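Long-range contacts in Trypsin/chymotrypsin inhibitor (Alocasia macrorrhizos, PDB 5YCZ), which inhibits the serine proteases trypsin and alpha-chymotrypsin as a Kunitz-type inhibitor of the beta-trefoil fold: residues A[3-7]-A[128-132]; A[70-74]-A[138-142]; A[89-94]-A[113-117]; A[106-111]-A[144-148]. All coordinates share one frame; numbering follows the deposited sequence.

Interaction 1 of 4, residues A[3-7]-A[128-132]; sequences PVLDV and PRDYQ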
loop_
_atom_site.group_PDB
_atom_site.type_symbol
_atom_site.label_atom_id
_atom_site.label_comp_id
_atom_site.label_asym_id
_atom_site.label_seq_id
_atom_site.Cartn_x
_atom_site.Cartn_y
_atom_site.Cartn_z
ATOM N N PRO A 3 2.437 -18.637 15.147
ATOM C CA PRO A 3 2.438 -17.780 13.963
ATOM C C PRO A 3 1.841 -18.510 12.776
ATOM O O PRO A 3 1.621 -19.724 12.779
ATOM C CB PRO A 3 3.919 -17.460 13.734
ATOM C CG PRO A 3 4.643 -18.563 14.380
ATOM C CD PRO A 3 3.802 -19.003 15.555
ATOM N N VAL A 4 1.560 -17.741 11.777
ATOM C CA VAL A 4 1.194 -18.254 10.467
ATOM C C VAL A 4 2.485 -18.489 9.690
ATOM O O VAL A 4 3.476 -17.783 9.880
ATOM C CB VAL A 4 0.237 -17.251 9.782
ATOM C CG1 VAL A 4 -0.223 -17.752 8.433
ATOM C CG2 VAL A 4 -0.962 -16.963 10.702
ATOM N N LEU A 5 2.508 -19.501 8.838
ATOM C CA LEU A 5 3.701 -19.824 8.071
ATOM C C LEU A 5 3.408 -19.839 6.576
ATOM O O LEU A 5 2.272 -20.098 6.147
ATOM C CB LEU A 5 4.267 -21.192 8.474
ATOM C CG LEU A 5 4.189 -21.555 9.954
ATOM C CD1 LEU A 5 4.617 -23.004 10.170
ATOM C CD2 LEU A 5 5.039 -20.591 10.774
ATOM N N ASP A 6 4.455 -19.596 5.783
ATOM C CA ASP A 6 4.347 -19.637 4.333
ATOM C C ASP A 6 4.546 -21.074 3.861
ATOM O O ASP A 6 4.593 -22.008 4.663
ATOM C CB ASP A 6 5.330 -18.653 3.686
ATOM C CG ASP A 6 6.738 -18.765 4.243
ATOM O OD1 ASP A 6 7.138 -19.883 4.625
ATOM O OD2 ASP A 6 7.451 -17.734 4.287
ATOM N N VAL A 7 4.627 -21.278 2.544
ATOM C CA VAL A 7 4.913 -22.609 2.011
ATOM C C VAL A 7 6.284 -23.081 2.479
ATOM O O VAL A 7 6.514 -24.284 2.666
ATOM C CB VAL A 7 4.809 -22.584 0.473
ATOM C CG1 VAL A 7 3.346 -22.694 0.004
ATOM C CG2 VAL A 7 5.443 -21.296 -0.048
ATOM N N PRO A 128 -0.790 -29.872 5.761
ATOM C CA PRO A 128 0.187 -28.767 5.637
ATOM C C PRO A 128 -0.061 -27.479 6.440
ATOM O O PRO A 128 -0.269 -27.480 7.659
ATOM C CB PRO A 128 0.125 -28.429 4.134
ATOM C CG PRO A 128 -1.242 -28.841 3.714
ATOM C CD PRO A 128 -1.473 -30.109 4.472
ATOM N N ARG A 129 0.000 -26.360 5.726
ATOM C CA ARG A 129 -0.213 -25.036 6.301
ATOM C C ARG A 129 -1.307 -24.330 5.504
ATOM O O ARG A 129 -1.030 -23.398 4.752
ATOM C CB ARG A 129 1.090 -24.226 6.309
ATOM C CG ARG A 129 2.096 -24.674 7.367
ATOM C CD ARG A 129 3.529 -24.311 6.961
ATOM N NE ARG A 129 4.154 -25.327 6.114
ATOM C CZ ARG A 129 4.970 -26.277 6.565
ATOM N NH1 ARG A 129 5.262 -26.349 7.862
ATOM N NH2 ARG A 129 5.495 -27.157 5.718
ATOM N N ASP A 130 -2.547 -24.786 5.664
ATOM C CA ASP A 130 -3.700 -24.103 5.099
ATOM C C ASP A 130 -4.266 -23.123 6.106
ATOM O O ASP A 130 -4.207 -23.342 7.319
ATOM C CB ASP A 130 -4.790 -25.088 4.695
ATOM C CG ASP A 130 -4.303 -26.101 3.703
ATOM O OD1 ASP A 130 -3.072 -26.153 3.489
ATOM O OD2 ASP A 130 -5.151 -26.825 3.130
ATOM N N TYR A 131 -4.815 -22.027 5.595
ATOM C CA TYR A 131 -5.390 -21.030 6.472
ATOM C C TYR A 131 -6.684 -20.519 5.873
ATOM O O TYR A 131 -7.031 -20.796 4.720
ATOM C CB TYR A 131 -4.405 -19.891 6.733
ATOM C CG TYR A 131 -3.111 -20.347 7.382
ATOM C CD1 TYR A 131 -2.950 -20.298 8.764
ATOM C CD2 TYR A 131 -2.050 -20.831 6.612
ATOM C CE1 TYR A 131 -1.771 -20.722 9.362
ATOM C CE2 TYR A 131 -0.866 -21.261 7.205
ATOM C CZ TYR A 131 -0.736 -21.207 8.577
ATOM O OH TYR A 131 0.427 -21.629 9.161
ATOM N N GLN A 132 -7.421 -19.796 6.696
ATOM C CA GLN A 132 -8.551 -19.008 6.245
ATOM C C GLN A 132 -8.437 -17.614 6.855
ATOM O O GLN A 132 -7.631 -17.374 7.764
ATOM C CB GLN A 132 -9.873 -19.653 6.644
ATOM C CG GLN A 132 -9.921 -21.141 6.502
ATOM C CD GLN A 132 -10.864 -21.739 7.514
ATOM O OE1 GLN A 132 -11.084 -21.158 8.583
ATOM N NE2 GLN A 132 -11.437 -22.896 7.188
#
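Val4 places a methyl group squarely on the ring of Tyr131. Its CG1, held anti to the backbone N (chi1 -178°), lies 3.5 Å from the ring centroid of Tyr131 and 14° off the ring normal, a CH-pi contact made over the middle of one face. The two side chains run past each other in opposite directions, which carries the phenol beyond Val4 to the backbone of the next residue. There the amide N of Leu5 donates to Tyr131 OH at 3.0 Å, with an angle of 154° at the hydrogen. Ring face and hydroxyl are thus engaged by consecutive residues, a combination that should restrict how the ring can turn. The side chain of Leu5 lies across the aliphatic part of Arg129: its CB is 3.5 Å from Arg129 CD, and its CD1 approaches the guanidinium at an edge. Asp6 takes part through its backbone, Asp6 O coming within 3.4 Å of Arg129 CD, while its carboxylate makes no contact with the Arg129 guanidinium. The segment 3-7 has no regular secondary structure, yet backbone hydrogen bonds tie Val4 to Val68 and Val7 to Phe178 of strand 176-180. Tyr131, on strand 131-135, also packs on Ile118 and Lys120. Val4 packs on Ile118 and Phe178 as well, which sets the N-terminal segment against strands 116-120, 131-135 and 176-180.

Interaction 2 of 4, residues A[70-74]-A[138-142]; sequences EGSTL and CSTGV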
loop_
_atom_site.group_PDB
_atom_site.type_symbol
_atom_site.label_atom_id
_atom_site.label_comp_id
_atom_site.label_asym_id
_atom_site.label_seq_id
_atom_site.Cartn_x
_atom_site.Cartn_y
_atom_site.Cartn_z
ATOM N N GLU A 70 -1.662 -16.447 14.596
ATOM C CA GLU A 70 -2.971 -17.050 14.436
ATOM C C GLU A 70 -3.978 -16.472 15.423
ATOM O O GLU A 70 -3.688 -16.300 16.608
ATOM C CB GLU A 70 -2.843 -18.544 14.664
ATOM C CG GLU A 70 -3.529 -19.394 13.678
ATOM C CD GLU A 70 -2.899 -20.745 13.665
ATOM O OE1 GLU A 70 -1.696 -20.802 14.002
ATOM O OE2 GLU A 70 -3.591 -21.734 13.334
ATOM N N GLY A 71 -5.174 -16.183 14.928
ATOM C CA GLY A 71 -6.239 -15.683 15.760
ATOM C C GLY A 71 -6.132 -14.230 16.182
ATOM O O GLY A 71 -7.115 -13.686 16.678
ATOM N N SER A 72 -4.988 -13.577 16.016
ATOM C CA SER A 72 -4.847 -12.185 16.429
ATOM C C SER A 72 -5.173 -11.226 15.288
ATOM O O SER A 72 -4.810 -11.472 14.135
ATOM C CB SER A 72 -3.428 -11.924 16.929
ATOM O OG SER A 72 -3.088 -12.832 17.960
ATOM N N THR A 73 -5.838 -10.114 15.613
ATOM C CA THR A 73 -6.361 -9.251 14.551
ATOM C C THR A 73 -5.231 -8.507 13.848
ATOM O O THR A 73 -4.193 -8.192 14.440
ATOM C CB THR A 73 -7.401 -8.238 15.071
ATOM O OG1 THR A 73 -6.909 -7.521 16.212
ATOM C CG2 THR A 73 -8.709 -8.912 15.431
ATOM N N LEU A 74 -5.446 -8.248 12.556
ATOM C CA LEU A 74 -4.490 -7.531 11.730
ATOM C C LEU A 74 -5.225 -6.777 10.638
ATOM O O LEU A 74 -6.424 -6.963 10.416
ATOM C CB LEU A 74 -3.494 -8.483 11.096
ATOM C CG LEU A 74 -4.187 -9.684 10.473
ATOM C CD1 LEU A 74 -4.682 -9.357 9.079
ATOM C CD2 LEU A 74 -3.227 -10.855 10.404
ATOM N N CYS A 138 -13.721 -7.056 16.422
ATOM C CA CYS A 138 -13.174 -6.751 17.738
ATOM C C CYS A 138 -11.712 -7.160 17.804
ATOM O O CYS A 138 -11.372 -8.308 17.503
ATOM C CB CYS A 138 -13.965 -7.460 18.834
ATOM S SG CYS A 138 -15.607 -6.786 19.033
ATOM N N SER A 139 -10.856 -6.228 18.218
ATOM C CA SER A 139 -9.436 -6.538 18.306
ATOM C C SER A 139 -9.211 -7.736 19.216
ATOM O O SER A 139 -10.014 -8.041 20.105
ATOM C CB SER A 139 -8.640 -5.340 18.816
ATOM O OG SER A 139 -8.417 -4.385 17.789
ATOM N N THR A 140 -8.108 -8.431 18.959
ATOM C CA THR A 140 -7.755 -9.619 19.716
ATOM C C THR A 140 -6.262 -9.863 19.564
ATOM O O THR A 140 -5.638 -9.424 18.593
ATOM C CB THR A 140 -8.567 -10.825 19.256
ATOM O OG1 THR A 140 -8.522 -11.823 20.279
ATOM C CG2 THR A 140 -8.012 -11.387 17.996
ATOM N N GLY A 141 -5.694 -10.567 20.542
ATOM C CA GLY A 141 -4.249 -10.581 20.654
ATOM C C GLY A 141 -3.657 -9.213 20.902
ATOM O O GLY A 141 -2.471 -9.001 20.641
ATOM N N VAL A 142 -4.455 -8.268 21.396
ATOM C CA VAL A 142 -4.046 -6.879 21.547
ATOM C C VAL A 142 -4.153 -6.521 23.023
ATOM O O VAL A 142 -5.159 -6.828 23.680
ATOM C CB VAL A 142 -4.898 -5.942 20.662
ATOM C CG1 VAL A 142 -6.213 -5.531 21.336
ATOM C CG2 VAL A 142 -4.108 -4.733 20.235
HETATM O O HOH W 1 -3.426 -8.388 17.165
#
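This is a polar loop-to-loop contact on one flank of the beta-trefoil, where the residues leading into strand 74-77 meet the loop between strands 131-135 and 153-159. Thr73 and Thr140 carry it through two hydrogen bonds that run in opposite directions. The backbone N of Thr73 donates to Thr140 O at 3.1 Å, approaching from well above the carbonyl plane, and the backbone N of Thr140 donates in return to Thr73 OG1, also at 3.1 Å and with an angle of 158° at the hydrogen. A chi1 of 51° sets OG1 of Thr73 between its own backbone N and carbonyl carbon, and leaves CG2 to reach across to Cys138 O at 3.4 Å. A water adds a third link, donating to both Thr73 O and Thr140 O, each 2.8 Å from it. Beside this polar centre Ser72 lays its CB and OG against the CA of Gly141, with Ser72 OG 3.7 Å from Gly141 CA. Cys138 continues the loop into its disulfide with Cys147, and Gly141 O accepts from the side chain of Asn62. Thr140 O therefore gathers two donors, the amide of Thr73 and the water. The hydroxyl of Thr73 serves two neighbours, since Glu61 OE2 is also hydrogen-bonded to it; with the carboxylate as one partner and the amide of Thr140 as the other, its orientation is probably fixed, and the carboxylate would strengthen its pull on the amide.

Interaction 3 of 4, residues A[89-94]-A[113-117]; sequences VWTFDR and NSRFA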
loop_
_atom_site.group_PDB
_atom_site.type_symbol
_atom_site.label_atom_id
_atom_site.label_comp_id
_atom_site.label_asym_id
_atom_site.label_seq_id
_atom_site.Cartn_x
_atom_site.Cartn_y
_atom_site.Cartn_z
ATOM N N VAL A 89 -6.398 -0.912 1.746
ATOM C CA VAL A 89 -6.608 -1.675 2.973
ATOM C C VAL A 89 -7.972 -2.349 2.903
ATOM O O VAL A 89 -8.980 -1.698 2.617
ATOM C CB VAL A 89 -6.518 -0.757 4.204
ATOM C CG1 VAL A 89 -7.032 -1.456 5.423
ATOM C CG2 VAL A 89 -5.100 -0.327 4.447
ATOM N N TRP A 90 -8.009 -3.651 3.179
ATOM C CA TRP A 90 -9.267 -4.377 3.167
ATOM C C TRP A 90 -10.187 -3.867 4.260
ATOM O O TRP A 90 -9.752 -3.593 5.381
ATOM C CB TRP A 90 -9.036 -5.856 3.407
ATOM C CG TRP A 90 -8.352 -6.608 2.366
ATOM C CD1 TRP A 90 -7.591 -6.128 1.338
ATOM C CD2 TRP A 90 -8.347 -8.024 2.246
ATOM N NE1 TRP A 90 -7.113 -7.172 0.586
ATOM C CE2 TRP A 90 -7.566 -8.345 1.124
ATOM C CE3 TRP A 90 -8.938 -9.055 2.982
ATOM C CZ2 TRP A 90 -7.362 -9.643 0.718
ATOM C CZ3 TRP A 90 -8.735 -10.345 2.587
ATOM C CH2 TRP A 90 -7.953 -10.638 1.459
ATOM N N THR A 91 -11.474 -3.800 3.948
ATOM C CA THR A 91 -12.479 -3.542 4.964
ATOM C C THR A 91 -13.717 -4.314 4.552
ATOM O O THR A 91 -13.961 -4.531 3.359
ATOM C CB THR A 91 -12.761 -2.033 5.125
ATOM O OG1 THR A 91 -13.828 -1.813 6.067
ATOM C CG2 THR A 91 -13.118 -1.412 3.779
ATOM N N PHE A 92 -14.470 -4.783 5.529
ATOM C CA PHE A 92 -15.647 -5.578 5.209
ATOM C C PHE A 92 -16.847 -4.653 5.150
ATOM O O PHE A 92 -17.270 -4.120 6.179
ATOM C CB PHE A 92 -15.870 -6.698 6.221
ATOM C CG PHE A 92 -16.973 -7.634 5.817
ATOM C CD1 PHE A 92 -16.771 -8.556 4.803
ATOM C CD2 PHE A 92 -18.213 -7.572 6.430
ATOM C CE1 PHE A 92 -17.780 -9.410 4.412
ATOM C CE2 PHE A 92 -19.235 -8.411 6.040
ATOM C CZ PHE A 92 -19.020 -9.340 5.028
ATOM N N ASP A 93 -17.378 -4.441 3.947
ATOM C CA ASP A 93 -18.602 -3.660 3.767
ATOM C C ASP A 93 -19.757 -4.535 4.226
ATOM O O ASP A 93 -20.115 -5.512 3.561
ATOM C CB ASP A 93 -18.754 -3.227 2.310
ATOM C CG ASP A 93 -20.028 -2.369 2.047
ATOM O OD1 ASP A 93 -20.906 -2.263 2.926
ATOM O OD2 ASP A 93 -20.157 -1.803 0.934
ATOM N N ARG A 94 -20.330 -4.210 5.391
ATOM C CA ARG A 94 -21.427 -5.016 5.919
ATOM C C ARG A 94 -22.714 -4.822 5.134
ATOM O O ARG A 94 -23.575 -5.701 5.167
ATOM C CB ARG A 94 -21.677 -4.699 7.399
ATOM C CG ARG A 94 -20.619 -5.246 8.360
ATOM C CD ARG A 94 -21.025 -5.038 9.807
ATOM N NE ARG A 94 -21.609 -3.713 10.001
ATOM C CZ ARG A 94 -20.965 -2.684 10.548
ATOM N NH1 ARG A 94 -21.579 -1.509 10.675
ATOM N NH2 ARG A 94 -19.706 -2.834 10.958
ATOM N N ASN A 113 -14.258 -2.511 10.925
ATOM C CA ASN A 113 -14.468 -3.483 9.854
ATOM C C ASN A 113 -13.233 -3.762 9.011
ATOM O O ASN A 113 -13.307 -4.591 8.091
ATOM C CB ASN A 113 -15.594 -3.020 8.945
ATOM C CG ASN A 113 -16.933 -3.165 9.591
ATOM O OD1 ASN A 113 -17.779 -2.260 9.537
ATOM N ND2 ASN A 113 -17.137 -4.306 10.230
ATOM N N SER A 114 -12.111 -3.106 9.274
ATOM C CA SER A 114 -10.878 -3.487 8.607
ATOM C C SER A 114 -10.062 -4.505 9.408
ATOM O O SER A 114 -8.922 -4.795 9.037
ATOM C CB SER A 114 -10.030 -2.244 8.300
ATOM O OG SER A 114 -10.129 -1.279 9.327
ATOM N N ARG A 115 -10.618 -5.065 10.479
ATOM C CA ARG A 115 -9.882 -6.005 11.314
ATOM C C ARG A 115 -10.156 -7.432 10.853
ATOM O O ARG A 115 -11.295 -7.910 10.903
ATOM C CB ARG A 115 -10.249 -5.843 12.785
ATOM C CG ARG A 115 -9.588 -4.664 13.465
ATOM C CD ARG A 115 -10.496 -4.147 14.568
ATOM N NE ARG A 115 -9.834 -3.126 15.362
ATOM C CZ ARG A 115 -10.444 -2.388 16.285
ATOM N NH1 ARG A 115 -11.734 -2.551 16.528
ATOM N NH2 ARG A 115 -9.761 -1.467 16.949
ATOM N N PHE A 116 -9.103 -8.113 10.429
ATOM C CA PHE A 116 -9.195 -9.505 10.035
ATOM C C PHE A 116 -8.260 -10.324 10.918
ATOM O O PHE A 116 -7.328 -9.791 11.528
ATOM C CB PHE A 116 -8.844 -9.677 8.549
ATOM C CG PHE A 116 -9.742 -8.914 7.630
ATOM C CD1 PHE A 116 -9.549 -7.549 7.414
ATOM C CD2 PHE A 116 -10.790 -9.546 6.991
ATOM C CE1 PHE A 116 -10.383 -6.834 6.571
ATOM C CE2 PHE A 116 -11.633 -8.838 6.146
ATOM C CZ PHE A 116 -11.428 -7.480 5.925
ATOM N N ALA A 117 -8.538 -11.623 11.004
ATOM C CA ALA A 117 -7.628 -12.572 11.624
ATOM C C ALA A 117 -7.435 -13.750 10.686
ATOM O O ALA A 117 -8.282 -14.020 9.832
ATOM C CB ALA A 117 -8.150 -13.061 12.975
HETATM O O HOH W 2 -7.658 -4.447 6.657
HETATM O O HOH W 3 -12.464 0.347 8.185
#
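Trp90 and Phe116 form a T-shaped pair in the interior of the beta-trefoil, where the short strand 91-93 comes close to strand 116-120. The indole directs an edge at the face of the phenyl ring: the planes stand at 87° and the centroid of the six-membered ring of Trp90 is 5.6 Å from that of Phe116. Trp90 CE3 is the atom above the phenyl face, displaced toward its rim. Phe116 is brought there by a side chain whose CG stands anti to the carbonyl carbon (chi1 -60°), and the outer edge of the ring reaches the tryptophan's CB, with Phe116 CE1 3.6 Å from Trp90 CB. Trp90 O meets the same ring in its plane, at the edge. Trp90 also packs against Phe78 and lies close to Leu56 of the predicted reactive bond, and both rings pack on Ile76 and Ile133.

Next to the aromatic pair the backbones draw together. Phe92 N donates to Asn113 O at 2.8 Å from above the carbonyl plane, and Thr91 CA leans on the same oxygen at 3.4 Å from Asn113 O. Ser114 OG is hydrogen-bonded to Thr104 O and accepts a hydrogen bond from a water that has a weak link to Thr91 OG1. At the far end of segment 89-94, Arg94 bends at chi3 and crosses the side chain of Asn113 at about a right angle, the guanidinium and amide planes 58° apart. Across the contact, Ser114 sets its CB against the tryptophan carbonyl, 3.2 Å from Trp90 O.

Interaction 4 of 4, residues A[106-111]-A[144-148]; sequences SKAIGP and RPSCR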
loop_
_atom_site.group_PDB
_atom_site.type_symbol
_atom_site.label_atom_id
_atom_site.label_comp_id
_atom_site.label_asym_id
_atom_site.label_seq_id
_atom_site.Cartn_x
_atom_site.Cartn_y
_atom_site.Cartn_z
ATOM N N SER A 106 -7.312 1.444 13.475
ATOM C CA SER A 106 -8.041 2.021 14.590
ATOM C C SER A 106 -7.548 1.350 15.861
ATOM O O SER A 106 -7.287 0.145 15.868
ATOM C CB SER A 106 -9.552 1.839 14.433
ATOM O OG SER A 106 -10.197 1.884 15.695
ATOM N N LYS A 107 -7.375 2.139 16.920
ATOM C CA LYS A 107 -7.024 1.583 18.216
ATOM C C LYS A 107 -8.231 1.425 19.124
ATOM O O LYS A 107 -8.129 0.747 20.150
ATOM C CB LYS A 107 -5.980 2.461 18.919
ATOM C CG LYS A 107 -4.713 2.737 18.133
ATOM C CD LYS A 107 -3.596 3.251 19.059
ATOM C CE LYS A 107 -2.516 2.180 19.357
ATOM N NZ LYS A 107 -2.860 1.199 20.449
ATOM N N ALA A 108 -9.370 1.997 18.745
ATOM C CA ALA A 108 -10.510 2.135 19.634
ATOM C C ALA A 108 -11.036 0.775 20.093
ATOM O O ALA A 108 -10.644 -0.293 19.602
ATOM C CB ALA A 108 -11.630 2.916 18.950
ATOM N N ILE A 109 -11.936 0.843 21.078
ATOM C CA ILE A 109 -12.590 -0.339 21.618
ATOM C C ILE A 109 -13.754 -0.760 20.741
ATOM O O ILE A 109 -14.129 -1.941 20.735
ATOM C CB ILE A 109 -13.053 -0.059 23.062
ATOM C CG1 ILE A 109 -11.853 0.298 23.945
ATOM C CG2 ILE A 109 -13.784 -1.241 23.652
ATOM C CD1 ILE A 109 -12.227 0.999 25.243
ATOM N N GLY A 110 -14.323 0.175 19.983
ATOM C CA GLY A 110 -15.404 -0.139 19.083
ATOM C C GLY A 110 -15.001 -1.127 18.004
ATOM O O GLY A 110 -13.837 -1.199 17.582
ATOM N N PRO A 111 -15.973 -1.904 17.530
ATOM C CA PRO A 111 -15.708 -2.803 16.408
ATOM C C PRO A 111 -15.260 -2.002 15.197
ATOM O O PRO A 111 -15.696 -0.872 14.992
ATOM C CB PRO A 111 -17.067 -3.471 16.171
ATOM C CG PRO A 111 -18.044 -2.430 16.596
ATOM C CD PRO A 111 -17.415 -1.738 17.771
ATOM N N ARG A 144 -4.940 -4.084 24.909
ATOM C CA ARG A 144 -5.700 -2.879 25.206
ATOM C C ARG A 144 -7.170 -3.267 25.259
ATOM O O ARG A 144 -7.543 -4.371 24.835
ATOM C CB ARG A 144 -5.443 -1.777 24.159
ATOM C CG ARG A 144 -6.315 -1.862 22.905
ATOM C CD ARG A 144 -5.666 -1.110 21.757
ATOM N NE ARG A 144 -6.058 -1.640 20.455
ATOM C CZ ARG A 144 -5.267 -1.658 19.386
ATOM N NH1 ARG A 144 -4.024 -1.187 19.459
ATOM N NH2 ARG A 144 -5.720 -2.156 18.243
ATOM N N PRO A 145 -8.026 -2.408 25.810
ATOM C CA PRO A 145 -9.451 -2.745 25.880
ATOM C C PRO A 145 -10.021 -3.075 24.505
ATOM O O PRO A 145 -9.757 -2.380 23.520
ATOM C CB PRO A 145 -10.080 -1.475 26.467
ATOM C CG PRO A 145 -9.023 -0.398 26.298
ATOM C CD PRO A 145 -7.745 -1.123 26.470
ATOM N N SER A 146 -10.804 -4.155 24.443
ATOM C CA SER A 146 -11.386 -4.621 23.192
ATOM C C SER A 146 -12.824 -5.058 23.423
ATOM O O SER A 146 -13.151 -5.596 24.485
ATOM C CB SER A 146 -10.565 -5.776 22.591
ATOM O OG SER A 146 -10.661 -6.962 23.367
ATOM N N CYS A 147 -13.684 -4.813 22.432
ATOM C CA CYS A 147 -15.064 -5.277 22.503
ATOM C C CYS A 147 -15.107 -6.800 22.466
ATOM O O CYS A 147 -14.230 -7.458 21.896
ATOM C CB CYS A 147 -15.910 -4.696 21.360
ATOM S SG CYS A 147 -15.263 -4.858 19.630
ATOM N N ARG A 148 -16.154 -7.362 23.068
ATOM C CA ARG A 148 -16.154 -8.779 23.401
ATOM C C ARG A 148 -16.850 -9.667 22.376
ATOM O O ARG A 148 -16.598 -10.877 22.359
ATOM C CB ARG A 148 -16.796 -8.984 24.778
ATOM C CG ARG A 148 -15.795 -8.987 25.937
ATOM C CD ARG A 148 -15.280 -7.576 26.254
ATOM N NE ARG A 148 -14.298 -7.556 27.345
ATOM C CZ ARG A 148 -13.729 -6.450 27.829
ATOM N NH1 ARG A 148 -14.041 -5.260 27.323
ATOM N NH2 ARG A 148 -12.844 -6.534 28.820
#
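Ile109 and Pro145 form the apolar part of this surface contact, their side chains crossing at about a right angle. The CD1 of Ile109 rests 3.5 Å from Pro145 CB, and its CG1 lies 3.4 Å from Pro145 O. The other branch, CG2, stands anti to the backbone N and turns to the peptide between Ser146 and Cys147. On the same residue Ile109 O approaches Cys147 SG at 3.3 Å and receives a long, weak hydrogen bond from Cys147 N. Pro111 closes on the sulfur from its ring, with CB of Pro111 4.1 Å from Cys147 SG. At the other end Arg144, extended from CG to NE, lays one face of its guanidinium over Lys107 CA, 3.8 Å above the plane. The Lys107 ammonium also comes near this guanidinium, an approach probably unfavourable in charge.

Further out, an ST turn from Ser106 OG to Ala108 N shapes the segment 106-111, and Arg115 binds the carbonyls of Ser106, Ala108 and Gly110. Cys147 is joined to Cys138 by a disulfide. Both segments are loops: residues 106-111 connect strand 98-100 to strand 116-120, and residues 144-148 belong to the connection from strand 131-135 to strand 153-159.

In the fold
Interaction 3 is the buried contact of the set and interaction 4 the exposed one; interactions 1 and 2 are partly buried. The chemistry follows: aromatic rings at right angles in interaction 3, a tyrosine shared between a CH-pi contact and a backbone amide in interaction 1, paired threonines in interaction 2, and an isoleucine-proline patch beside a cystine sulfur in interaction 4. Interactions 1 and 3 share one sheet through the adjacent strands 131-135 and 116-120. Interactions 2 and 4 both use the loop between strands 131-135 and 153-159, and the Cys138-Cys147 disulfide joins them directly. Arg115 links interaction 3 to the carbonyls of interaction 4.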